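Local coordinates for Ras GTPase-activating-like protein IQGAP3 (Homo sapiens, PDB 3ISU), which is an IQGAP-family scaffold protein that probably binds calmodulin and small GTPases in signalling to the cytoskeleton, here represented by its RGC domain, at residues L81-Q84 with D85-L89. Sequence-based numbering, arbitrary orientation.
Sequences LHYQ and DLLQL
Tyr83 brings ring atoms CD2 and CE2 against Leu87, one helical turn on, CE2 lying 3.7 Å from Leu87 CG and the leucine's methyls close to the same ring atom. Tyr83 CG stands anti to its own N (chi1 -164°), which carries the ring along the helix to that leucine; beyond, the hydroxyl hydrogen-bonds Asn115 of helix 107-119. Gln84 also touches Leu87, its chain crossing the leucine's at about a right angle, with Gln84 OE1 3.9 Å from Leu87 CD1. A bend at chi2 (61°) turns Gln84 NE2 to a water 2.8 Å away, which accepts from it and donates to Gln88 OE1, while Gln88 NE2 bonds Glu92. This is a strand-to-helix junction: strand 74-82, at the border of the four-stranded antiparallel sheet, runs straight into helix 83-91, with His82 as N-cap residue. Leu86 N donates to His82 O at 3.2 Å, almost straight, and Asp85 N adds a weak, bent bond to the same oxygen. Asp85 lies alongside His82, pointing the same way, its OD2 3.5 Å from His82 CB and the carboxylate turned 66° from the imidazole plane. A second water accepts from His82 N and donates weakly to that OD2. On the buried side, Leu81 CD2 meets Leu86 CD2 at 4.3 Å, and both leucines pack on Met97 of strand 96-99.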
loop_
_atom_site.group_PDB
_atom_site.type_symbol
_atom_site.label_atom_id
_atom_site.label_comp_id
_atom_site.label_asym_id
_atom_site.label_seq_id
_atom_site.Cartn_x
_atom_site.Cartn_y
_atom_site.Cartn_z
ATOM N N LEU A 81 2.892 -4.308 6.712
ATOM C CA LEU A 81 3.388 -4.985 5.511
ATOM C C LEU A 81 4.834 -5.382 5.847
ATOM O O LEU A 81 5.576 -4.573 6.386
ATOM C CB LEU A 81 3.436 -4.050 4.290
ATOM C CG LEU A 81 2.323 -3.775 3.278
ATOM C CD1 LEU A 81 2.852 -2.780 2.280
ATOM C CD2 LEU A 81 1.936 -5.072 2.549
ATOM N N HIS A 82 5.207 -6.613 5.524
ATOM C CA HIS A 82 6.569 -7.069 5.681
ATOM C C HIS A 82 7.151 -7.346 4.301
ATOM O O HIS A 82 6.584 -8.091 3.492
ATOM C CB HIS A 82 6.599 -8.306 6.559
ATOM C CG HIS A 82 6.205 -8.029 7.969
ATOM N ND1 HIS A 82 7.115 -7.638 8.926
ATOM C CD2 HIS A 82 4.995 -8.063 8.586
ATOM C CE1 HIS A 82 6.492 -7.480 10.082
ATOM N NE2 HIS A 82 5.202 -7.709 9.899
ATOM N N TYR A 83 8.291 -6.731 4.040
ATOM C CA TYR A 83 8.926 -6.863 2.753
ATOM C C TYR A 83 9.171 -8.346 2.434
ATOM O O TYR A 83 8.952 -8.784 1.297
ATOM C CB TYR A 83 10.221 -6.093 2.788
ATOM C CG TYR A 83 10.793 -5.818 1.441
ATOM C CD1 TYR A 83 10.395 -4.719 0.685
ATOM C CD2 TYR A 83 11.686 -6.717 0.873
ATOM C CE1 TYR A 83 10.953 -4.481 -0.559
ATOM C CE2 TYR A 83 12.197 -6.493 -0.344
ATOM C CZ TYR A 83 11.859 -5.382 -1.050
ATOM O OH TYR A 83 12.448 -5.238 -2.275
ATOM N N GLN A 84 9.558 -9.134 3.441
ATOM C CA GLN A 84 9.868 -10.555 3.214
ATOM C C GLN A 84 8.632 -11.357 2.791
ATOM O O GLN A 84 8.715 -12.270 1.953
ATOM C CB GLN A 84 10.515 -11.189 4.429
ATOM C CG GLN A 84 10.949 -12.670 4.197
ATOM C CD GLN A 84 11.997 -12.892 3.091
ATOM O OE1 GLN A 84 12.872 -12.026 2.825
ATOM N NE2 GLN A 84 11.903 -14.063 2.411
ATOM N N ASP A 85 7.465 -10.963 3.302
ATOM C CA ASP A 85 6.196 -11.574 2.868
ATOM C C ASP A 85 5.902 -11.255 1.388
ATOM O O ASP A 85 5.468 -12.119 0.628
ATOM C CB ASP A 85 5.022 -11.126 3.770
ATOM C CG ASP A 85 5.118 -11.663 5.182
ATOM O OD1 ASP A 85 5.804 -12.652 5.436
ATOM O OD2 ASP A 85 4.502 -11.077 6.060
ATOM N N LEU A 86 6.129 -10.013 0.963
ATOM C CA LEU A 86 5.987 -9.648 -0.423
ATOM C C LEU A 86 6.979 -10.434 -1.322
ATOM O O LEU A 86 6.623 -10.889 -2.407
ATOM C CB LEU A 86 6.234 -8.151 -0.598
ATOM C CG LEU A 86 5.238 -7.229 0.107
ATOM C CD1 LEU A 86 5.692 -5.784 -0.102
ATOM C CD2 LEU A 86 3.826 -7.468 -0.444
ATOM N N LEU A 87 8.218 -10.551 -0.887
ATOM C CA LEU A 87 9.205 -11.374 -1.638
ATOM C C LEU A 87 8.743 -12.811 -1.728
ATOM O O LEU A 87 8.916 -13.435 -2.751
ATOM C CB LEU A 87 10.598 -11.306 -1.030
ATOM C CG LEU A 87 11.354 -9.973 -1.072
ATOM C CD1 LEU A 87 12.810 -10.097 -0.542
ATOM C CD2 LEU A 87 11.359 -9.391 -2.533
ATOM N N GLN A 88 8.143 -13.336 -0.672
ATOM C CA GLN A 88 7.659 -14.727 -0.705
ATOM C C GLN A 88 6.494 -14.870 -1.722
ATOM O O GLN A 88 6.423 -15.812 -2.501
ATOM C CB GLN A 88 7.235 -15.166 0.676
ATOM C CG GLN A 88 6.672 -16.599 0.813
ATOM C CD GLN A 88 7.686 -17.639 0.490
ATOM O OE1 GLN A 88 8.879 -17.440 0.760
ATOM N NE2 GLN A 88 7.233 -18.776 -0.085
ATOM N N LEU A 89 5.585 -13.898 -1.731
ATOM C CA LEU A 89 4.528 -13.889 -2.731
ATOM C C LEU A 89 5.089 -13.884 -4.124
ATOM O O LEU A 89 4.679 -14.701 -4.964
ATOM C CB LEU A 89 3.598 -12.697 -2.519
ATOM C CG LEU A 89 2.694 -12.851 -1.308
ATOM C CD1 LEU A 89 1.791 -11.558 -1.183
ATOM C CD2 LEU A 89 1.770 -14.094 -1.344
HETATM O O HOH W 1 3.073 -8.285 4.534
HETATM O O HOH W 2 9.980 -16.029 3.030
#